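Local coordinates for protein deseasin MCP-01 (PDB 3VV3) that degrades collagen as a serine protease of the subtilisin family, its catalytic domain binding several calcium ions, at residues C135-A140 against I150-Y155; D154-L159 against V164-L169. All blocks are in the same frame, centred on the assembly; numbering follows the deposited sequence.

How the contacts relate
Helix 146-161 takes part in both contacts, and Asp154 and Tyr155 belong to both; the centres of the two contacts lie about 12 Å apart. Contact 1 ties the helix to the C-terminal end of strand 131-136 through a disulfide, whereas contact 2 packs the following helical turns against strand 166-171 of the same parallel sheet. The two meet where Met156 CE packs 3.8 Å from Cys135 N. Along the chain they trace strand, helix and strand. Phe137 of contact 1 lies near, without touching, Asp50, His105 and Ser270, whose arrangement is consistent with the subtilisin catalytic triad. A bound calcium ion lies about 13 Å from the Cys135 side chain, and one lies about 8 Å from that of Leu159.

Contact 1 of 2, residues C135-A140 against I150-Y155; sequences CKFLAA and IKCIDY
With chi1 at -176°, Cys135 turns its SG away from the backbone N and beside the carbonyl carbon, while Cys152 SG is anti to its carbonyl carbon (chi1 -75°); from strand and helix respectively, these torsions turn the two sulfurs onto each other. SG of Cys135 and SG of Cys152 are 2.0 Å apart, a covalent disulfide, and the torsion about the S-S bond is -75°. The bridge draws the backbones close, with 5.6 Å between Cys135 CA and Cys152 CA. Phe137 supplies the second touch: its CB rests 3.7 Å from Cys152 SG. The same sulfur lies 5.5 Å from the centroid of the Phe137 ring in an oblique sulfur-aromatic contact, while Leu138 CG sits 3.7 Å above one ring face. Trp173 meets the Phe137 ring edge-to-face, and Ile49 of the adjacent strand touches both Phe137 and Cys152. From the last residue of the strand, Lys136 NZ reaches forward to hydrogen-bond Leu138 O at 2.7 Å, in the carbonyl plane, and also forms a salt bridge with Asp102. Because the bridge is covalent and buried among apolar groups, it fixes the spacing of helix 146-161 from the end of strand 131-136 at that point and is probably shielded from reductants in solvent.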
ATOM      1  N   CYS A 135     -16.107   2.138  -9.994  1.00  5.42           N
ATOM      2  CA  CYS A 135     -16.423   0.717  -9.975  1.00  5.13           C
ATOM      3  C   CYS A 135     -15.514   0.056  -8.948  1.00  6.70           C
ATOM      4  O   CYS A 135     -14.284   0.077  -9.071  1.00  5.83           O
ATOM      5  CB  CYS A 135     -16.255   0.061 -11.348  1.00  6.19           C
ATOM      6  SG  CYS A 135     -16.765  -1.686 -11.358  1.00  7.79           S
ATOM      7  N   LYS A 136     -16.146  -0.491  -7.919  1.00  5.26           N
ATOM      8  CA  LYS A 136     -15.461  -1.145  -6.820  1.00  4.81           C
ATOM      9  C   LYS A 136     -15.311  -2.624  -7.140  1.00  6.08           C
ATOM     10  O   LYS A 136     -16.307  -3.348  -7.189  1.00  6.31           O
ATOM     11  CB  LYS A 136     -16.281  -0.949  -5.537  1.00  4.33           C
ATOM     12  CG  LYS A 136     -15.801  -1.741  -4.331  1.00  4.90           C
ATOM     13  CD  LYS A 136     -16.636  -1.390  -3.097  1.00  5.45           C
ATOM     14  CE  LYS A 136     -16.127  -2.138  -1.869  1.00  6.96           C
ATOM     15  NZ  LYS A 136     -14.699  -1.765  -1.561  1.00  5.18           N
ATOM     16  N   PHE A 137     -14.079  -3.077  -7.387  1.00  4.45           N
ATOM     17  CA  PHE A 137     -13.829  -4.509  -7.573  1.00  4.04           C
ATOM     18  C   PHE A 137     -12.925  -5.070  -6.471  1.00  6.05           C
ATOM     19  O   PHE A 137     -12.698  -6.275  -6.411  1.00  6.19           O
ATOM     20  CB  PHE A 137     -13.259  -4.835  -8.973  1.00  3.37           C
ATOM     21  CG  PHE A 137     -11.766  -4.635  -9.099  1.00  4.07           C
ATOM     22  CD1 PHE A 137     -11.225  -3.356  -9.164  1.00  5.30           C
ATOM     23  CD2 PHE A 137     -10.910  -5.725  -9.160  1.00  5.07           C
ATOM     24  CE1 PHE A 137      -9.846  -3.165  -9.285  1.00  5.08           C
ATOM     25  CE2 PHE A 137      -9.528  -5.544  -9.287  1.00  5.51           C
ATOM     26  CZ  PHE A 137      -8.999  -4.262  -9.348  1.00  5.80           C
ATOM     27  N   LEU A 138     -12.429  -4.189  -5.603  1.00  3.84           N
ATOM     28  CA  LEU A 138     -11.624  -4.595  -4.459  1.00  4.47           C
ATOM     29  C   LEU A 138     -12.394  -4.352  -3.172  1.00  7.01           C
ATOM     30  O   LEU A 138     -12.893  -3.255  -2.943  1.00  6.43           O
ATOM     31  CB  LEU A 138     -10.310  -3.810  -4.423  1.00  4.95           C
ATOM     32  CG  LEU A 138      -9.406  -4.096  -5.619  1.00  5.36           C
ATOM     33  CD1 LEU A 138      -8.259  -3.098  -5.681  1.00  9.88           C
ATOM     34  CD2 LEU A 138      -8.891  -5.536  -5.570  1.00  7.88           C
ATOM     35  N   ALA A 139     -12.470  -5.379  -2.333  1.00  5.84           N
ATOM     36  CA  ALA A 139     -13.265  -5.313  -1.111  1.00  5.54           C
ATOM     37  C   ALA A 139     -12.536  -4.569  -0.006  1.00  6.64           C
ATOM     38  O   ALA A 139     -11.369  -4.196  -0.161  1.00  6.79           O
ATOM     39  CB  ALA A 139     -13.621  -6.711  -0.648  1.00  5.86           C
ATOM     40  N   ALA A 140     -13.226  -4.378   1.118  1.00  4.57           N
ATOM     41  CA  ALA A 140     -12.640  -3.707   2.273  1.00  6.89           C
ATOM     42  C   ALA A 140     -11.363  -4.396   2.746  1.00  7.56           C
ATOM     43  O   ALA A 140     -10.466  -3.747   3.306  1.00  6.38           O
ATOM     44  CB  ALA A 140     -13.652  -3.632   3.402  1.00  7.18           C
ATOM     45  N   ILE A 150     -12.567  -6.975 -14.962  1.00  4.05           N
ATOM     46  CA  ILE A 150     -13.198  -7.019 -16.288  1.00  6.10           C
ATOM     47  C   ILE A 150     -14.655  -6.537 -16.246  1.00  5.88           C
ATOM     48  O   ILE A 150     -15.103  -5.800 -17.132  1.00  5.83           O
ATOM     49  CB  ILE A 150     -13.079  -8.430 -16.920  1.00  5.41           C
ATOM     50  CG1 ILE A 150     -11.625  -8.706 -17.310  1.00  6.38           C
ATOM     51  CG2 ILE A 150     -13.966  -8.549 -18.141  1.00  7.57           C
ATOM     52  CD1 ILE A 150     -11.346 -10.176 -17.638  1.00  8.59           C
ATOM     53  N   LYS A 151     -15.396  -6.931 -15.215  1.00  5.87           N
ATOM     54  CA  LYS A 151     -16.755  -6.428 -15.055  1.00  6.17           C
ATOM     55  C   LYS A 151     -16.751  -4.903 -14.995  1.00  5.33           C
ATOM     56  O   LYS A 151     -17.625  -4.253 -15.564  1.00  4.12           O
ATOM     57  CB  LYS A 151     -17.430  -7.008 -13.807  1.00  8.00           C
ATOM     58  CG  LYS A 151     -17.784  -8.478 -13.932  1.00  9.42           C
ATOM     59  CD  LYS A 151     -18.314  -9.053 -12.612  1.00 14.56           C
ATOM     60  CE  LYS A 151     -19.721  -8.582 -12.297  1.00 13.57           C
ATOM     61  NZ  LYS A 151     -20.225  -9.241 -11.043  1.00 11.85           N
ATOM     62  N   CYS A 152     -15.764  -4.337 -14.306  1.00  3.80           N
ATOM     63  CA  CYS A 152     -15.631  -2.883 -14.216  1.00  4.28           C
ATOM     64  C   CYS A 152     -15.355  -2.246 -15.569  1.00  5.05           C
ATOM     65  O   CYS A 152     -15.994  -1.262 -15.942  1.00  4.87           O
ATOM     66  CB  CYS A 152     -14.521  -2.499 -13.231  1.00  3.91           C
ATOM     67  SG  CYS A 152     -15.015  -2.706 -11.501  1.00  7.12           S
ATOM     68  N   ILE A 153     -14.391  -2.795 -16.295  1.00  4.14           N
ATOM     69  CA  ILE A 153     -14.060  -2.250 -17.610  1.00  5.23           C
ATOM     70  C   ILE A 153     -15.262  -2.329 -18.553  1.00  4.48           C
ATOM     71  O   ILE A 153     -15.612  -1.346 -19.201  1.00  3.40           O
ATOM     72  CB  ILE A 153     -12.819  -2.936 -18.219  1.00  4.57           C
ATOM     73  CG1 ILE A 153     -11.612  -2.723 -17.300  1.00  3.85           C
ATOM     74  CG2 ILE A 153     -12.545  -2.398 -19.629  1.00  5.57           C
ATOM     75  CD1 ILE A 153     -10.446  -3.658 -17.567  1.00  4.93           C
ATOM     76  N   ASP A 154     -15.911  -3.487 -18.595  1.00  5.17           N
ATOM     77  CA  ASP A 154     -17.112  -3.648 -19.412  1.00  8.12           C
ATOM     78  C   ASP A 154     -18.192  -2.631 -19.027  1.00  5.61           C
ATOM     79  O   ASP A 154     -18.878  -2.081 -19.896  1.00  5.76           O
ATOM     80  CB  ASP A 154     -17.674  -5.068 -19.272  1.00  8.46           C
ATOM     81  CG  ASP A 154     -16.795  -6.127 -19.932  1.00 10.44           C
ATOM     82  OD1 ASP A 154     -15.804  -5.782 -20.612  1.00  9.22           O
ATOM     83  OD2 ASP A 154     -17.115  -7.326 -19.764  1.00 12.97           O
ATOM     84  N   TYR A 155     -18.358  -2.395 -17.728  1.00  4.39           N
ATOM     85  CA  TYR A 155     -19.368  -1.439 -17.255  1.00  4.80           C
ATOM     86  C   TYR A 155     -19.072  -0.040 -17.772  1.00  4.99           C
ATOM     87  O   TYR A 155     -19.960   0.653 -18.278  1.00  5.46           O
ATOM     88  CB  TYR A 155     -19.416  -1.421 -15.723  1.00  5.93           C
ATOM     89  CG  TYR A 155     -20.263  -0.321 -15.107  1.00  4.02           C
ATOM     90  CD1 TYR A 155     -21.650  -0.435 -15.048  1.00  6.00           C
ATOM     91  CD2 TYR A 155     -19.674   0.806 -14.532  1.00  7.46           C
ATOM     92  CE1 TYR A 155     -22.434   0.562 -14.472  1.00  7.31           C
ATOM     93  CE2 TYR A 155     -20.457   1.809 -13.945  1.00  6.20           C
ATOM     94  CZ  TYR A 155     -21.833   1.673 -13.921  1.00  6.22           C
ATOM     95  OH  TYR A 155     -22.612   2.647 -13.339  1.00  5.60           O
TER

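Contact 2 of 2, residues D154-L159 against V164-L169; sequences DYMVGL and VNLRVL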
ATOM      1  N   ASP A 154     -15.911  -3.487 -18.595  1.00  5.17           N
ATOM      2  CA  ASP A 154     -17.112  -3.648 -19.412  1.00  8.12           C
ATOM      3  C   ASP A 154     -18.192  -2.631 -19.027  1.00  5.61           C
ATOM      4  O   ASP A 154     -18.878  -2.081 -19.896  1.00  5.76           O
ATOM      5  CB  ASP A 154     -17.674  -5.068 -19.272  1.00  8.46           C
ATOM      6  CG  ASP A 154     -16.795  -6.127 -19.932  1.00 10.44           C
ATOM      7  OD1 ASP A 154     -15.804  -5.782 -20.612  1.00  9.22           O
ATOM      8  OD2 ASP A 154     -17.115  -7.326 -19.764  1.00 12.97           O
ATOM      9  N   TYR A 155     -18.358  -2.395 -17.728  1.00  4.39           N
ATOM     10  CA  TYR A 155     -19.368  -1.439 -17.255  1.00  4.80           C
ATOM     11  C   TYR A 155     -19.072  -0.040 -17.772  1.00  4.99           C
ATOM     12  O   TYR A 155     -19.960   0.653 -18.278  1.00  5.46           O
ATOM     13  CB  TYR A 155     -19.416  -1.421 -15.723  1.00  5.93           C
ATOM     14  CG  TYR A 155     -20.263  -0.321 -15.107  1.00  4.02           C
ATOM     15  CD1 TYR A 155     -21.650  -0.435 -15.048  1.00  6.00           C
ATOM     16  CD2 TYR A 155     -19.674   0.806 -14.532  1.00  7.46           C
ATOM     17  CE1 TYR A 155     -22.434   0.562 -14.472  1.00  7.31           C
ATOM     18  CE2 TYR A 155     -20.457   1.809 -13.945  1.00  6.20           C
ATOM     19  CZ  TYR A 155     -21.833   1.673 -13.921  1.00  6.22           C
ATOM     20  OH  TYR A 155     -22.612   2.647 -13.339  1.00  5.60           O
ATOM     21  N   MET A 156     -17.816   0.371 -17.641  1.00  4.77           N
ATOM     22  CA  MET A 156     -17.393   1.693 -18.089  1.00  5.09           C
ATOM     23  C   MET A 156     -17.541   1.835 -19.601  1.00  7.07           C
ATOM     24  O   MET A 156     -17.972   2.883 -20.099  1.00  6.20           O
ATOM     25  CB  MET A 156     -15.933   1.949 -17.667  1.00  5.21           C
ATOM     26  CG  MET A 156     -15.713   1.930 -16.150  1.00  7.23           C
ATOM     27  SD  MET A 156     -16.396   3.392 -15.331  1.00  7.70           S
ATOM     28  CE  MET A 156     -15.932   3.050 -13.631  1.00  8.11           C
ATOM     29  N   VAL A 157     -17.164   0.793 -20.337  1.00  4.12           N
ATOM     30  CA  VAL A 157     -17.305   0.818 -21.794  1.00  6.44           C
ATOM     31  C   VAL A 157     -18.781   0.910 -22.166  1.00  5.32           C
ATOM     32  O   VAL A 157     -19.147   1.635 -23.089  1.00  5.53           O
ATOM     33  CB  VAL A 157     -16.664  -0.406 -22.449  1.00  4.99           C
ATOM     34  CG1 VAL A 157     -16.987  -0.448 -23.944  1.00  4.21           C
ATOM     35  CG2 VAL A 157     -15.146  -0.389 -22.204  1.00  4.78           C
ATOM     36  N   GLY A 158     -19.623   0.200 -21.423  1.00  5.33           N
ATOM     37  CA  GLY A 158     -21.066   0.302 -21.596  1.00  6.25           C
ATOM     38  C   GLY A 158     -21.564   1.737 -21.457  1.00  7.75           C
ATOM     39  O   GLY A 158     -22.361   2.215 -22.269  1.00  6.45           O
ATOM     40  N   LEU A 159     -21.093   2.440 -20.431  1.00  4.66           N
ATOM     41  CA  LEU A 159     -21.517   3.826 -20.231  1.00  5.58           C
ATOM     42  C   LEU A 159     -21.117   4.687 -21.435  1.00  6.56           C
ATOM     43  O   LEU A 159     -21.924   5.463 -21.968  1.00  5.84           O
ATOM     44  CB  LEU A 159     -20.915   4.399 -18.945  1.00  5.01           C
ATOM     45  CG  LEU A 159     -21.398   3.835 -17.606  1.00  5.94           C
ATOM     46  CD1 LEU A 159     -20.668   4.532 -16.445  1.00  4.78           C
ATOM     47  CD2 LEU A 159     -22.906   4.011 -17.460  1.00  7.31           C
ATOM     48  N   VAL A 164     -22.269   8.361 -22.568  1.00  6.49           N
ATOM     49  CA  VAL A 164     -21.616   9.049 -21.452  1.00  7.33           C
ATOM     50  C   VAL A 164     -20.229   9.497 -21.903  1.00  7.32           C
ATOM     51  O   VAL A 164     -19.520   8.739 -22.548  1.00  7.10           O
ATOM     52  CB  VAL A 164     -21.497   8.140 -20.208  1.00  6.93           C
ATOM     53  CG1 VAL A 164     -20.716   8.859 -19.104  1.00  6.36           C
ATOM     54  CG2 VAL A 164     -22.885   7.722 -19.712  1.00  7.51           C
ATOM     55  N   ASN A 165     -19.851  10.734 -21.584  1.00  5.48           N
ATOM     56  CA  ASN A 165     -18.590  11.286 -22.084  1.00  5.82           C
ATOM     57  C   ASN A 165     -17.390  10.787 -21.279  1.00  8.32           C
ATOM     58  O   ASN A 165     -16.630  11.571 -20.711  1.00  6.61           O
ATOM     59  CB  ASN A 165     -18.636  12.813 -22.093  1.00  6.86           C
ATOM     60  CG  ASN A 165     -17.457  13.430 -22.812  1.00  9.44           C
ATOM     61  OD1 ASN A 165     -16.911  12.850 -23.755  1.00 11.27           O
ATOM     62  ND2 ASN A 165     -17.051  14.613 -22.363  1.00  9.95           N
ATOM     63  N   LEU A 166     -17.227   9.471 -21.254  1.00  6.09           N
ATOM     64  CA  LEU A 166     -16.217   8.817 -20.433  1.00  5.96           C
ATOM     65  C   LEU A 166     -15.103   8.273 -21.323  1.00  4.85           C
ATOM     66  O   LEU A 166     -15.301   7.292 -22.043  1.00  5.71           O
ATOM     67  CB  LEU A 166     -16.894   7.678 -19.664  1.00  5.28           C
ATOM     68  CG  LEU A 166     -16.125   6.916 -18.584  1.00  7.10           C
ATOM     69  CD1 LEU A 166     -17.119   6.040 -17.837  1.00  7.14           C
ATOM     70  CD2 LEU A 166     -15.019   6.054 -19.185  1.00  9.38           C
ATOM     71  N   ARG A 167     -13.932   8.913 -21.283  1.00  5.21           N
ATOM     72  CA  ARG A 167     -12.821   8.528 -22.146  1.00  5.57           C
ATOM     73  C   ARG A 167     -11.523   8.275 -21.395  1.00  4.52           C
ATOM     74  O   ARG A 167     -10.472   8.116 -22.016  1.00  6.10           O
ATOM     75  CB  ARG A 167     -12.592   9.585 -23.237  1.00  5.83           C
ATOM     76  CG  ARG A 167     -13.774   9.697 -24.206  1.00  6.35           C
ATOM     77  CD  ARG A 167     -13.389  10.507 -25.428  1.00  8.05           C
ATOM     78  NE  ARG A 167     -12.202   9.945 -26.061  1.00  6.47           N
ATOM     79  CZ  ARG A 167     -11.424  10.603 -26.914  1.00 10.58           C
ATOM     80  NH1 ARG A 167     -11.710  11.857 -27.253  1.00  7.76           N
ATOM     81  NH2 ARG A 167     -10.355  10.006 -27.418  1.00  7.35           N
ATOM     82  N   VAL A 168     -11.598   8.236 -20.065  1.00  4.52           N
ATOM     83  CA  VAL A 168     -10.409   7.998 -19.241  1.00  3.44           C
ATOM     84  C   VAL A 168     -10.735   7.036 -18.114  1.00  3.50           C
ATOM     85  O   VAL A 168     -11.723   7.222 -17.399  1.00  4.14           O
ATOM     86  CB  VAL A 168      -9.860   9.300 -18.612  1.00  5.30           C
ATOM     87  CG1 VAL A 168      -8.619   8.983 -17.757  1.00  3.76           C
ATOM     88  CG2 VAL A 168      -9.526  10.340 -19.687  1.00  7.48           C
ATOM     89  N   LEU A 169      -9.915   5.996 -17.971  1.00  3.75           N
ATOM     90  CA  LEU A 169     -10.025   5.073 -16.849  1.00  3.89           C
ATOM     91  C   LEU A 169      -8.754   5.115 -16.023  1.00  3.14           C
ATOM     92  O   LEU A 169      -7.641   5.065 -16.563  1.00  6.53           O
ATOM     93  CB  LEU A 169     -10.254   3.639 -17.330  1.00  5.00           C
ATOM     94  CG  LEU A 169     -11.578   3.406 -18.038  1.00  3.66           C
ATOM     95  CD1 LEU A 169     -11.624   1.972 -18.559  1.00  5.39           C
ATOM     96  CD2 LEU A 169     -12.725   3.696 -17.069  1.00  7.15           C
TER
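Leu159 and Met156 of the helix both meet Leu166, and Leu159 also meets Val164. Leu159 faces the loop and strand in two ways. Its carbonyl O accepts a bond from Val164 N at 3.0 Å, with an N-H...O angle of 153°; its side chain lays CB 3.9 Å from Val164 CG2. Farther out, Leu159 CD1 approaches Leu166 CD1 at 4.1 Å. Met156, one helical turn earlier, is bent at chi2 (-72°), and its sulfur reaches the tip of Leu166: Met156 SD to Leu166 CD1 is 3.7 Å, the two chains crossing at about a right angle. This is the helix-to-strand half of a beta-alpha-beta crossover in the subtilisin alpha/beta fold: the chain leaves strand 131-136, passes through helix 146-161 and re-enters the sheet as strand 166-171, parallel to the first, with strand 45-50 between them. The helix and strand segments accordingly run nearly antiparallel (157°), with their axes 8.6 Å apart at closest approach. Leu169 extends the apolar layer, its CD2 3.6 Å from Met156 CG. Val133 of strand 131-136 touches both Met156 and Leu166, while Val45 of strand 45-50 lies against Val164 and Leu166.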